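Mitomycin biosynthesis 6-O-methyltransferase (Streptomyces lavendulae, PDB 3GWZ) methylates the quinone hydroxyl of 6-demethylmitomycins A and B with S-adenosyl-L-methionine, forming the methoxy group of mitomycins A and B. Local coordinates at residues L278-D283 and V327-A332; D307-E312 and R334-F339; R141-L146 and D322-V327. One frame throughout, in Å; residues are numbered along the deposited sequence.

Interaction 1: L278-D283 and V327-A332; sequences LHDWDD and VLVGGA
H279 and A332 are joined by the one direct hydrogen bond of this contact, from A332 N to H279 O at 3.0 Å, with an N-H...O angle of 149°. The donor is tilted 18° from the carbonyl plane. The same carbonyl receives a CA-H...O contact from G331 CA at 3.2 Å, so two neighbouring residues converge on one oxygen. Segment 327-332 leaves its helix through G330, whose phi is positive. G331, with no side chain, then passes 4.2 Å from D280, CA to CA, with its CA against H279 O.

The side-chain part is small. V329 CG2 rests 3.5 Å from D280 O and 4.0 Å from D280 CB. The H279 side chain, with CG placed between its backbone N and carbonyl carbon (chi1 72°), offers CB to A332 O at 3.5 Å, while its ring leads off and ND1 is hydrogen-bonded to E333 OE1. D280 CB lies over the rim of one face of the neighbouring W281 ring.

D280 and W281 touch the bound S-adenosyl-L-homocysteine, and H279 is the inferred proton acceptor: the contact belongs to the active site of a COMT-type class I methyltransferase.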
ATOM      1  N   LEU A 278     -11.299  -8.929  30.812  1.00 12.23           N
ATOM      2  CA  LEU A 278     -11.292  -8.864  32.269  1.00 13.68           C
ATOM      3  C   LEU A 278     -10.128  -8.035  32.795  1.00 14.01           C
ATOM      4  O   LEU A 278     -10.238  -7.417  33.845  1.00 12.13           O
ATOM      5  CB  LEU A 278     -11.286 -10.260  32.891  1.00 13.02           C
ATOM      6  CG  LEU A 278     -12.535 -11.072  32.551  1.00 14.97           C
ATOM      7  CD1 LEU A 278     -12.477 -12.436  33.221  1.00 17.39           C
ATOM      8  CD2 LEU A 278     -13.800 -10.306  32.965  1.00 13.20           C
ATOM      9  N   HIS A 279      -9.016  -8.004  32.068  1.00 12.19           N
ATOM     10  CA  HIS A 279      -7.875  -7.228  32.546  1.00 13.17           C
ATOM     11  C   HIS A 279      -8.085  -5.707  32.457  1.00 13.11           C
ATOM     12  O   HIS A 279      -7.270  -4.929  32.968  1.00 12.43           O
ATOM     13  CB  HIS A 279      -6.559  -7.695  31.907  1.00 13.67           C
ATOM     14  CG  HIS A 279      -6.405  -7.336  30.462  1.00 13.00           C
ATOM     15  ND1 HIS A 279      -5.246  -7.591  29.758  1.00 14.75           N
ATOM     16  CD2 HIS A 279      -7.242  -6.721  29.592  1.00 13.03           C
ATOM     17  CE1 HIS A 279      -5.380  -7.164  28.515  1.00 14.85           C
ATOM     18  NE2 HIS A 279      -6.581  -6.628  28.388  1.00 14.25           N
ATOM     19  N   ASP A 280      -9.190  -5.289  31.842  1.00 11.56           N
ATOM     20  CA  ASP A 280      -9.573  -3.877  31.837  1.00 10.36           C
ATOM     21  C   ASP A 280     -10.245  -3.446  33.131  1.00 11.38           C
ATOM     22  O   ASP A 280     -10.399  -2.249  33.364  1.00 12.25           O
ATOM     23  CB  ASP A 280     -10.553  -3.576  30.706  1.00 10.71           C
ATOM     24  CG  ASP A 280      -9.960  -3.818  29.341  1.00 13.55           C
ATOM     25  OD1 ASP A 280      -8.719  -3.811  29.214  1.00 13.49           O
ATOM     26  OD2 ASP A 280     -10.741  -4.014  28.396  1.00 12.69           O
ATOM     27  N   TRP A 281     -10.658  -4.412  33.957  1.00 13.24           N
ATOM     28  CA  TRP A 281     -11.582  -4.134  35.064  1.00 14.41           C
ATOM     29  C   TRP A 281     -11.033  -4.467  36.453  1.00 16.93           C
ATOM     30  O   TRP A 281     -10.240  -5.396  36.607  1.00 13.02           O
ATOM     31  CB  TRP A 281     -12.907  -4.881  34.825  1.00 11.99           C
ATOM     32  CG  TRP A 281     -13.535  -4.512  33.500  1.00 12.82           C
ATOM     33  CD1 TRP A 281     -13.478  -5.226  32.326  1.00 12.02           C
ATOM     34  CD2 TRP A 281     -14.272  -3.320  33.209  1.00 13.83           C
ATOM     35  NE1 TRP A 281     -14.144  -4.544  31.328  1.00 13.84           N
ATOM     36  CE2 TRP A 281     -14.639  -3.374  31.846  1.00 14.17           C
ATOM     37  CE3 TRP A 281     -14.654  -2.203  33.967  1.00 15.05           C
ATOM     38  CZ2 TRP A 281     -15.371  -2.359  31.234  1.00 13.46           C
ATOM     39  CZ3 TRP A 281     -15.387  -1.211  33.363  1.00 14.51           C
ATOM     40  CH2 TRP A 281     -15.737  -1.288  32.009  1.00 14.64           C
ATOM     41  N   ASP A 282     -11.466  -3.717  37.468  1.00 16.89           N
ATOM     42  CA  ASP A 282     -11.066  -4.035  38.845  1.00 18.17           C
ATOM     43  C   ASP A 282     -11.812  -5.267  39.354  1.00 16.16           C
ATOM     44  O   ASP A 282     -12.686  -5.802  38.665  1.00 16.99           O
ATOM     45  CB  ASP A 282     -11.219  -2.831  39.800  1.00 16.28           C
ATOM     46  CG  ASP A 282     -12.671  -2.406  40.008  1.00 20.37           C
ATOM     47  OD1 ASP A 282     -13.596  -3.212  39.786  1.00 17.85           O
ATOM     48  OD2 ASP A 282     -12.884  -1.241  40.399  1.00 21.95           O
ATOM     49  N   ASP A 283     -11.462  -5.727  40.553  1.00 14.65           N
ATOM     50  CA  ASP A 283     -12.014  -6.980  41.069  1.00 15.26           C
ATOM     51  C   ASP A 283     -13.536  -6.971  41.125  1.00 19.44           C
ATOM     52  O   ASP A 283     -14.184  -7.915  40.678  1.00 17.97           O
ATOM     53  CB  ASP A 283     -11.438  -7.301  42.455  1.00 23.94           C
ATOM     54  CG  ASP A 283      -9.976  -7.705  42.404  1.00 25.93           C
ATOM     55  OD1 ASP A 283      -9.413  -7.830  41.291  1.00 20.80           O
ATOM     56  OD2 ASP A 283      -9.381  -7.896  43.484  1.00 27.47           O
ATOM     57  N   VAL A 327      -3.087   3.047  33.332  1.00 13.46           N
ATOM     58  CA  VAL A 327      -3.240   4.404  32.846  1.00 10.20           C
ATOM     59  C   VAL A 327      -4.544   4.629  32.067  1.00 13.07           C
ATOM     60  O   VAL A 327      -5.254   5.610  32.305  1.00 13.14           O
ATOM     61  CB  VAL A 327      -1.999   4.776  31.999  1.00 13.36           C
ATOM     62  CG1 VAL A 327      -2.266   5.968  31.112  1.00 17.88           C
ATOM     63  CG2 VAL A 327      -0.829   5.020  32.930  1.00 11.04           C
ATOM     64  N   LEU A 328      -4.878   3.717  31.160  1.00  9.52           N
ATOM     65  CA  LEU A 328      -6.010   3.939  30.270  1.00 11.67           C
ATOM     66  C   LEU A 328      -7.362   3.684  30.938  1.00 11.10           C
ATOM     67  O   LEU A 328      -8.280   4.486  30.815  1.00 11.10           O
ATOM     68  CB  LEU A 328      -5.903   3.070  29.013  1.00  8.02           C
ATOM     69  CG  LEU A 328      -4.733   3.365  28.070  1.00  9.06           C
ATOM     70  CD1 LEU A 328      -4.812   2.451  26.858  1.00 14.35           C
ATOM     71  CD2 LEU A 328      -4.755   4.823  27.642  1.00 11.14           C
ATOM     72  N   VAL A 329      -7.484   2.551  31.617  1.00 11.30           N
ATOM     73  CA  VAL A 329      -8.780   2.123  32.143  1.00 12.42           C
ATOM     74  C   VAL A 329      -8.732   1.644  33.590  1.00 10.77           C
ATOM     75  O   VAL A 329      -9.714   1.097  34.105  1.00 14.07           O
ATOM     76  CB  VAL A 329      -9.408   1.000  31.257  1.00 11.97           C
ATOM     77  CG1 VAL A 329      -9.717   1.523  29.857  1.00 10.56           C
ATOM     78  CG2 VAL A 329      -8.494  -0.224  31.198  1.00 12.75           C
ATOM     79  N   GLY A 330      -7.602   1.855  34.255  1.00  9.51           N
ATOM     80  CA  GLY A 330      -7.447   1.401  35.622  1.00 10.36           C
ATOM     81  C   GLY A 330      -7.459  -0.110  35.766  1.00 13.66           C
ATOM     82  O   GLY A 330      -7.797  -0.643  36.824  1.00 14.45           O
ATOM     83  N   GLY A 331      -7.081  -0.804  34.700  1.00  9.74           N
ATOM     84  CA  GLY A 331      -6.991  -2.250  34.725  1.00 14.26           C
ATOM     85  C   GLY A 331      -5.679  -2.765  35.279  1.00 14.88           C
ATOM     86  O   GLY A 331      -4.876  -2.008  35.807  1.00 13.82           O
ATOM     87  N   ALA A 332      -5.470  -4.072  35.148  1.00 14.79           N
ATOM     88  CA  ALA A 332      -4.296  -4.743  35.689  1.00 13.39           C
ATOM     89  C   ALA A 332      -4.288  -6.177  35.193  1.00 13.60           C
ATOM     90  O   ALA A 332      -5.342  -6.791  35.046  1.00 15.83           O
ATOM     91  CB  ALA A 332      -4.327  -4.734  37.217  1.00 13.70           C
TER

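Interaction 2: D307-E312 and R334-F339; sequences DNLIDE and RSESEF
I310 N donates to R334 O at 3.0 Å, a nearly straight bond (171°) that approaches from above the carbonyl plane, 46° out of it. L309 CA lies 3.4 Å from the same oxygen in a CA-H...O contact, and the I310 side chain flanks it with CB and CG1. One residue on, I310 O is met by S335 CB at 3.3 Å and by a CA-H...O contact from S335.

Beside the backbone pairing the L309 side chain forks: CD2 reaches E336 CB at 3.8 Å, and CD1 reaches F339 CE2 at 3.9 Å, obliquely to the ring. R334 CB covers one face of that ring, near its rim.

Water adds to the pairing. One molecule accepts from E336 N, in the first turn of helix 336-344, and donates to I310 O at 2.8 Å. A second accepts from R334 N, but its link to N308 O is doubtful because the distance is too short.

Further out, S335 occupies the N-cap position, and its own N donates to E338 OE1 at 3.0 Å. The R334 guanidinium turns away to D283, W281 O and L278 O. D307 OD1 accepts from N308 N on its anti side and also bonds H276, while N308, a substrate-binding residue, gives its ND2 to E333.

Direct and water-relayed backbone bonds thus tie segment 307-312 to the start of helix 336-344, with the apolar fork of L309 packed alongside, while the polar ends of D307, N308 and R334 find their partners outside the two segments.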
ATOM      1  N   ASP A 307      -6.420 -14.396  28.438  1.00 16.15           N
ATOM      2  CA  ASP A 307      -5.783 -13.142  28.826  1.00 16.35           C
ATOM      3  C   ASP A 307      -4.306 -13.316  29.138  1.00 20.19           C
ATOM      4  O   ASP A 307      -3.768 -14.427  29.086  1.00 16.78           O
ATOM      5  CB  ASP A 307      -6.530 -12.489  30.003  1.00 14.92           C
ATOM      6  CG  ASP A 307      -6.861 -11.018  29.743  1.00 21.22           C
ATOM      7  OD1 ASP A 307      -6.027 -10.321  29.124  1.00 22.11           O
ATOM      8  OD2 ASP A 307      -7.955 -10.554  30.154  1.00 18.63           O
ATOM      9  N   ASN A 308      -3.649 -12.197  29.418  1.00 16.31           N
ATOM     10  CA  ASN A 308      -2.253 -12.207  29.798  1.00 18.51           C
ATOM     11  C   ASN A 308      -2.180 -12.655  31.251  1.00 20.41           C
ATOM     12  O   ASN A 308      -2.826 -12.065  32.111  1.00 28.21           O
ATOM     13  CB  ASN A 308      -1.657 -10.806  29.615  1.00 17.18           C
ATOM     14  CG  ASN A 308      -1.874 -10.256  28.205  1.00 16.51           C
ATOM     15  OD1 ASN A 308      -1.704 -10.970  27.221  1.00 18.78           O
ATOM     16  ND2 ASN A 308      -2.259  -8.986  28.107  1.00 13.62           N
ATOM     17  N   LEU A 309      -1.432 -13.715  31.528  1.00 16.57           N
ATOM     18  CA  LEU A 309      -1.291 -14.167  32.907  1.00 20.76           C
ATOM     19  C   LEU A 309       0.081 -13.833  33.465  1.00 21.64           C
ATOM     20  O   LEU A 309       1.095 -14.059  32.812  1.00 22.56           O
ATOM     21  CB  LEU A 309      -1.564 -15.669  33.042  1.00 21.93           C
ATOM     22  CG  LEU A 309      -2.990 -16.017  33.490  1.00 26.29           C
ATOM     23  CD1 LEU A 309      -3.998 -15.406  32.548  1.00 26.02           C
ATOM     24  CD2 LEU A 309      -3.185 -17.516  33.580  1.00 31.09           C
ATOM     25  N   ILE A 310       0.093 -13.297  34.680  1.00 17.66           N
ATOM     26  CA  ILE A 310       1.328 -12.995  35.392  1.00 18.58           C
ATOM     27  C   ILE A 310       1.832 -14.244  36.097  1.00 27.37           C
ATOM     28  O   ILE A 310       1.127 -14.815  36.935  1.00 23.74           O
ATOM     29  CB  ILE A 310       1.086 -11.933  36.471  1.00 18.75           C
ATOM     30  CG1 ILE A 310       0.613 -10.628  35.830  1.00 16.90           C
ATOM     31  CG2 ILE A 310       2.348 -11.738  37.337  1.00 22.97           C
ATOM     32  CD1 ILE A 310       1.636 -10.021  34.901  1.00 16.71           C
ATOM     33  N   ASP A 311       3.040 -14.672  35.745  1.00 22.50           N
ATOM     34  CA  ASP A 311       3.671 -15.794  36.419  1.00 33.24           C
ATOM     35  C   ASP A 311       4.807 -15.301  37.309  1.00 33.01           C
ATOM     36  O   ASP A 311       4.855 -14.123  37.677  1.00 23.26           O
ATOM     37  CB  ASP A 311       4.162 -16.848  35.419  1.00 31.28           C
ATOM     38  CG  ASP A 311       5.219 -16.318  34.471  1.00 26.30           C
ATOM     39  OD1 ASP A 311       5.806 -15.251  34.751  1.00 32.10           O
ATOM     40  OD2 ASP A 311       5.470 -16.976  33.440  1.00 41.78           O
ATOM     41  N   GLU A 312       5.727 -16.202  37.637  1.00 27.39           N
ATOM     42  CA  GLU A 312       6.746 -15.921  38.642  1.00 28.17           C
ATOM     43  C   GLU A 312       7.793 -14.919  38.171  1.00 23.33           C
ATOM     44  O   GLU A 312       8.341 -14.176  38.975  1.00 30.44           O
ATOM     45  CB  GLU A 312       7.417 -17.224  39.097  1.00 38.35           C
ATOM     46  CG  GLU A 312       6.490 -18.166  39.864  1.00 45.82           C
ATOM     47  CD  GLU A 312       5.252 -18.569  39.065  1.00 60.11           C
ATOM     48  OE1 GLU A 312       5.364 -18.755  37.830  1.00 52.74           O
ATOM     49  OE2 GLU A 312       4.166 -18.702  39.673  1.00 59.69           O
ATOM     50  N   ARG A 334      -3.432 -10.144  35.857  1.00 14.90           N
ATOM     51  CA  ARG A 334      -3.583 -10.982  37.035  1.00 17.35           C
ATOM     52  C   ARG A 334      -2.868 -12.323  36.847  1.00 18.24           C
ATOM     53  O   ARG A 334      -2.628 -12.754  35.714  1.00 18.02           O
ATOM     54  CB  ARG A 334      -5.070 -11.234  37.308  1.00 13.47           C
ATOM     55  CG  ARG A 334      -5.821 -10.047  37.927  1.00 15.60           C
ATOM     56  CD  ARG A 334      -7.325 -10.331  37.928  1.00 18.05           C
ATOM     57  NE  ARG A 334      -8.100  -9.225  38.471  1.00 16.05           N
ATOM     58  CZ  ARG A 334      -8.735  -8.321  37.731  1.00 19.52           C
ATOM     59  NH1 ARG A 334      -8.699  -8.393  36.397  1.00 14.50           N
ATOM     60  NH2 ARG A 334      -9.422  -7.351  38.327  1.00 15.04           N
ATOM     61  N   SER A 335      -2.522 -12.961  37.961  1.00 14.97           N
ATOM     62  CA  SER A 335      -2.024 -14.336  37.953  1.00 18.58           C
ATOM     63  C   SER A 335      -3.215 -15.284  37.885  1.00 20.52           C
ATOM     64  O   SER A 335      -4.353 -14.871  38.101  1.00 17.72           O
ATOM     65  CB  SER A 335      -1.229 -14.624  39.228  1.00 21.67           C
ATOM     66  OG  SER A 335      -2.099 -14.749  40.339  1.00 20.80           O
ATOM     67  N   GLU A 336      -2.966 -16.554  37.585  1.00 20.73           N
ATOM     68  CA  GLU A 336      -4.061 -17.521  37.563  1.00 21.54           C
ATOM     69  C   GLU A 336      -4.750 -17.628  38.927  1.00 18.70           C
ATOM     70  O   GLU A 336      -5.960 -17.751  38.993  1.00 20.05           O
ATOM     71  CB  GLU A 336      -3.581 -18.897  37.087  1.00 25.51           C
ATOM     72  CG  GLU A 336      -4.700 -19.907  36.911  1.00 27.91           C
ATOM     73  CD  GLU A 336      -4.222 -21.240  36.345  1.00 36.67           C
ATOM     74  OE1 GLU A 336      -3.368 -21.241  35.428  1.00 38.33           O
ATOM     75  OE2 GLU A 336      -4.711 -22.286  36.817  1.00 37.26           O
ATOM     76  N   SER A 337      -3.979 -17.571  40.011  1.00 19.81           N
ATOM     77  CA  SER A 337      -4.561 -17.683  41.347  1.00 24.22           C
ATOM     78  C   SER A 337      -5.431 -16.477  41.678  1.00 25.45           C
ATOM     79  O   SER A 337      -6.455 -16.597  42.355  1.00 17.17           O
ATOM     80  CB  SER A 337      -3.479 -17.867  42.419  1.00 26.96           C
ATOM     81  OG  SER A 337      -2.628 -16.740  42.502  1.00 31.43           O
ATOM     82  N   GLU A 338      -5.026 -15.306  41.206  1.00 21.59           N
ATOM     83  CA  GLU A 338      -5.872 -14.130  41.352  1.00 21.39           C
ATOM     84  C   GLU A 338      -7.194 -14.289  40.598  1.00 17.62           C
ATOM     85  O   GLU A 338      -8.262 -13.968  41.127  1.00 20.59           O
ATOM     86  CB  GLU A 338      -5.109 -12.862  40.940  1.00 19.97           C
ATOM     87  CG  GLU A 338      -4.174 -12.381  42.049  1.00 23.15           C
ATOM     88  CD  GLU A 338      -3.146 -11.364  41.582  1.00 27.25           C
ATOM     89  OE1 GLU A 338      -2.927 -11.236  40.360  1.00 21.10           O
ATOM     90  OE2 GLU A 338      -2.550 -10.698  42.447  1.00 30.18           O
ATOM     91  N   PHE A 339      -7.137 -14.797  39.368  1.00 16.00           N
ATOM     92  CA  PHE A 339      -8.366 -15.051  38.629  1.00 16.42           C
ATOM     93  C   PHE A 339      -9.217 -16.090  39.372  1.00 19.72           C
ATOM     94  O   PHE A 339     -10.431 -15.929  39.507  1.00 16.76           O
ATOM     95  CB  PHE A 339      -8.078 -15.545  37.207  1.00 12.07           C
ATOM     96  CG  PHE A 339      -7.955 -14.444  36.187  1.00 18.43           C
ATOM     97  CD1 PHE A 339      -8.990 -13.542  35.986  1.00 24.23           C
ATOM     98  CD2 PHE A 339      -6.808 -14.323  35.417  1.00 26.08           C
ATOM     99  CE1 PHE A 339      -8.871 -12.526  35.043  1.00 22.28           C
ATOM    100  CE2 PHE A 339      -6.689 -13.315  34.467  1.00 24.95           C
ATOM    101  CZ  PHE A 339      -7.723 -12.422  34.281  1.00 16.61           C
TER
HETATM  102  O   HOH W   1      -4.558 -10.544  32.998  1.00 18.59           O
HETATM  103  O   HOH W   2      -0.191 -17.273  36.886  1.00 24.32           O

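Interaction 3: R141-L146 and D322-V327; sequences RAWEQL and DLLLLV
V327 is the main bump of this contact, and its two methyls enter different hollows. CG2 sits over one face of the W143 six-membered ring, 3.9 Å from the centroid and only 9° off the ring normal, which makes a CH-pi contact. L146 CD1 touches the same methyl at 3.6 Å from another side, roughly at a right angle to the ring contact, so CG2 sits in a corner formed by the two. CG1, set anti to the backbone N (chi1 162°), points instead to A142 CB; at 3.3 Å this pair is tighter than usual van der Waals contact. Here A142 CA and V327 CA are 6.2 Å apart, consistent with the small alanine side chain.

W143 is the reciprocal bump. Its six-membered ring reaches into a notch between L323 and L324: L323 CD2 meets the ring edge in its plane, 3.7 Å from CZ3, while CZ2 lies 3.7 Å from L324 CA and 3.8 Å from L324 CD1. The indole and the L324 side chain cross at about a right angle. L146 closes the contact, its methyls lying more loosely against L323 CD2 and L326 CD2.

The contact is almost wholly apolar, and no polar bond joins the segments. Across the dimer, R141 and E144 form salt bridges with E144 and R141 of the second subunit, and D322 with its R90. Helix 316-329 thus packs against the end of helix 137-144 and the start of helix 146-152, beside the subunit interface of a homodimeric COMT-type O-methyltransferase.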
ATOM      1  N   ARG A 141      -1.202  12.046  26.787  1.00 12.35           N
ATOM      2  CA  ARG A 141      -1.579  12.831  27.972  1.00 14.49           C
ATOM      3  C   ARG A 141      -1.979  11.977  29.170  1.00 13.03           C
ATOM      4  O   ARG A 141      -1.818  12.392  30.319  1.00 13.16           O
ATOM      5  CB  ARG A 141      -2.667  13.871  27.684  1.00 15.65           C
ATOM      6  CG  ARG A 141      -2.705  14.931  28.789  1.00 17.03           C
ATOM      7  CD  ARG A 141      -3.678  16.066  28.539  1.00 25.49           C
ATOM      8  NE  ARG A 141      -3.261  16.919  27.431  1.00 30.75           N
ATOM      9  CZ  ARG A 141      -3.337  18.245  27.443  1.00 29.97           C
ATOM     10  NH1 ARG A 141      -3.798  18.876  28.519  1.00 28.23           N
ATOM     11  NH2 ARG A 141      -2.946  18.938  26.378  1.00 28.58           N
ATOM     12  N   ALA A 142      -2.497  10.782  28.923  1.00 13.58           N
ATOM     13  CA  ALA A 142      -2.789   9.895  30.043  1.00 13.00           C
ATOM     14  C   ALA A 142      -1.502   9.582  30.799  1.00 12.80           C
ATOM     15  O   ALA A 142      -1.494   9.505  32.036  1.00 13.85           O
ATOM     16  CB  ALA A 142      -3.485   8.605  29.556  1.00 12.06           C
ATOM     17  N   TRP A 143      -0.401   9.432  30.058  1.00 12.43           N
ATOM     18  CA  TRP A 143       0.913   9.177  30.661  1.00 10.37           C
ATOM     19  C   TRP A 143       1.455  10.398  31.409  1.00 11.15           C
ATOM     20  O   TRP A 143       2.202  10.266  32.385  1.00 10.05           O
ATOM     21  CB  TRP A 143       1.920   8.702  29.598  1.00 11.56           C
ATOM     22  CG  TRP A 143       1.597   7.305  29.189  1.00 11.52           C
ATOM     23  CD1 TRP A 143       0.858   6.907  28.112  1.00 12.24           C
ATOM     24  CD2 TRP A 143       1.943   6.119  29.904  1.00  9.47           C
ATOM     25  NE1 TRP A 143       0.741   5.538  28.100  1.00 11.48           N
ATOM     26  CE2 TRP A 143       1.403   5.028  29.187  1.00 10.61           C
ATOM     27  CE3 TRP A 143       2.678   5.871  31.069  1.00  9.37           C
ATOM     28  CZ2 TRP A 143       1.565   3.706  29.603  1.00 10.92           C
ATOM     29  CZ3 TRP A 143       2.841   4.550  31.485  1.00 14.66           C
ATOM     30  CH2 TRP A 143       2.287   3.483  30.747  1.00 10.67           C
ATOM     31  N   GLU A 144       1.077  11.582  30.943  1.00 12.72           N
ATOM     32  CA  GLU A 144       1.425  12.818  31.644  1.00 11.08           C
ATOM     33  C   GLU A 144       1.025  12.705  33.112  1.00 11.99           C
ATOM     34  O   GLU A 144       1.746  13.159  33.997  1.00 13.30           O
ATOM     35  CB  GLU A 144       0.701  13.994  30.992  1.00 10.57           C
ATOM     36  CG  GLU A 144       1.014  15.366  31.604  1.00 15.38           C
ATOM     37  CD  GLU A 144       0.016  16.408  31.166  1.00 18.30           C
ATOM     38  OE1 GLU A 144       0.019  16.778  29.971  1.00 18.33           O
ATOM     39  OE2 GLU A 144      -0.792  16.839  32.014  1.00 19.85           O
ATOM     40  N   GLN A 145      -0.123  12.072  33.357  1.00  9.98           N
ATOM     41  CA  GLN A 145      -0.711  12.002  34.687  1.00 11.93           C
ATOM     42  C   GLN A 145      -0.518  10.629  35.341  1.00 12.65           C
ATOM     43  O   GLN A 145      -1.331  10.207  36.167  1.00 11.72           O
ATOM     44  CB  GLN A 145      -2.198  12.376  34.614  1.00 11.06           C
ATOM     45  CG  GLN A 145      -2.424  13.824  34.191  1.00 13.31           C
ATOM     46  CD  GLN A 145      -1.986  14.788  35.269  1.00 17.60           C
ATOM     47  OE1 GLN A 145      -2.218  14.536  36.447  1.00 21.77           O
ATOM     48  NE2 GLN A 145      -1.356  15.897  34.876  1.00 20.18           N
ATOM     49  N   LEU A 146       0.558   9.939  34.974  1.00 10.90           N
ATOM     50  CA  LEU A 146       0.891   8.652  35.592  1.00 10.84           C
ATOM     51  C   LEU A 146       0.941   8.741  37.114  1.00 12.49           C
ATOM     52  O   LEU A 146       0.516   7.824  37.809  1.00  8.89           O
ATOM     53  CB  LEU A 146       2.225   8.106  35.062  1.00 12.63           C
ATOM     54  CG  LEU A 146       2.697   6.762  35.641  1.00  9.17           C
ATOM     55  CD1 LEU A 146       1.636   5.653  35.417  1.00 11.19           C
ATOM     56  CD2 LEU A 146       4.013   6.344  35.010  1.00 11.32           C
ATOM     57  N   ASP A 322       0.794  -4.044  31.465  1.00 12.77           N
ATOM     58  CA  ASP A 322       0.077  -3.916  32.732  1.00 14.48           C
ATOM     59  C   ASP A 322      -0.044  -2.448  33.153  1.00 13.16           C
ATOM     60  O   ASP A 322      -1.086  -2.010  33.631  1.00 12.62           O
ATOM     61  CB  ASP A 322       0.793  -4.696  33.836  1.00 10.95           C
ATOM     62  CG  ASP A 322       0.169  -4.465  35.206  1.00 17.05           C
ATOM     63  OD1 ASP A 322      -0.876  -5.102  35.504  1.00 16.22           O
ATOM     64  OD2 ASP A 322       0.725  -3.650  35.983  1.00 14.58           O
ATOM     65  N   LEU A 323       1.046  -1.700  32.995  1.00 12.27           N
ATOM     66  CA  LEU A 323       1.058  -0.277  33.337  1.00 11.89           C
ATOM     67  C   LEU A 323       0.176   0.543  32.387  1.00 12.32           C
ATOM     68  O   LEU A 323      -0.478   1.479  32.811  1.00 13.66           O
ATOM     69  CB  LEU A 323       2.496   0.274  33.351  1.00  9.83           C
ATOM     70  CG  LEU A 323       2.680   1.566  34.158  1.00 13.62           C
ATOM     71  CD1 LEU A 323       2.336   1.334  35.635  1.00 13.76           C
ATOM     72  CD2 LEU A 323       4.100   2.100  34.006  1.00 14.83           C
ATOM     73  N   LEU A 324       0.163   0.192  31.102  1.00  9.43           N
ATOM     74  CA  LEU A 324      -0.754   0.821  30.147  1.00  9.53           C
ATOM     75  C   LEU A 324      -2.232   0.606  30.560  1.00  9.65           C
ATOM     76  O   LEU A 324      -3.055   1.529  30.479  1.00 11.38           O
ATOM     77  CB  LEU A 324      -0.519   0.291  28.718  1.00  9.80           C
ATOM     78  CG  LEU A 324      -1.426   0.874  27.611  1.00 12.15           C
ATOM     79  CD1 LEU A 324      -1.160   2.362  27.377  1.00  8.65           C
ATOM     80  CD2 LEU A 324      -1.311   0.112  26.281  1.00 13.64           C
ATOM     81  N   LEU A 325      -2.568  -0.604  31.003  1.00  9.85           N
ATOM     82  CA  LEU A 325      -3.935  -0.867  31.451  1.00 11.88           C
ATOM     83  C   LEU A 325      -4.304   0.057  32.604  1.00 11.20           C
ATOM     84  O   LEU A 325      -5.422   0.590  32.669  1.00 13.50           O
ATOM     85  CB  LEU A 325      -4.083  -2.324  31.902  1.00 10.86           C
ATOM     86  CG  LEU A 325      -4.003  -3.391  30.809  1.00 13.01           C
ATOM     87  CD1 LEU A 325      -3.892  -4.779  31.442  1.00 12.61           C
ATOM     88  CD2 LEU A 325      -5.217  -3.307  29.907  1.00 15.84           C
ATOM     89  N   LEU A 326      -3.361   0.242  33.519  1.00 11.02           N
ATOM     90  CA  LEU A 326      -3.580   1.112  34.673  1.00 12.47           C
ATOM     91  C   LEU A 326      -3.928   2.518  34.207  1.00 13.14           C
ATOM     92  O   LEU A 326      -4.931   3.109  34.608  1.00 11.32           O
ATOM     93  CB  LEU A 326      -2.325   1.143  35.544  1.00 12.03           C
ATOM     94  CG  LEU A 326      -2.239   2.270  36.579  1.00 14.64           C
ATOM     95  CD1 LEU A 326      -3.250   2.038  37.678  1.00 12.58           C
ATOM     96  CD2 LEU A 326      -0.823   2.359  37.150  1.00 13.49           C
ATOM     97  N   VAL A 327      -3.087   3.047  33.332  1.00 13.46           N
ATOM     98  CA  VAL A 327      -3.240   4.404  32.846  1.00 10.20           C
ATOM     99  C   VAL A 327      -4.544   4.629  32.067  1.00 13.07           C
ATOM    100  O   VAL A 327      -5.254   5.610  32.305  1.00 13.14           O
ATOM    101  CB  VAL A 327      -1.999   4.776  31.999  1.00 13.36           C
ATOM    102  CG1 VAL A 327      -2.266   5.968  31.112  1.00 17.88           C
ATOM    103  CG2 VAL A 327      -0.829   5.020  32.930  1.00 11.04           C
TER

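In the fold
Interactions 1 and 3 share V327 and helix 316-329, but use the helix differently: interaction 3 takes its buried apolar flank, where alone V327 touches the opposite segment, and interaction 1 uses V329 and the glycine turn after it. Interaction 2 joins the elements just before and after that helix, strand 302-308 and helix 336-344, and its centre lies about 21 Å from that of interaction 3. R334 links interactions 1 and 2, since its NH2 bonds W281 O and D283 OD1. Interaction 3 is the most buried and almost wholly apolar, without polar bonds between its segments; interactions 1 and 2 are partly buried and rely on backbone bonds, with water in interaction 2. All three reach the second subunit.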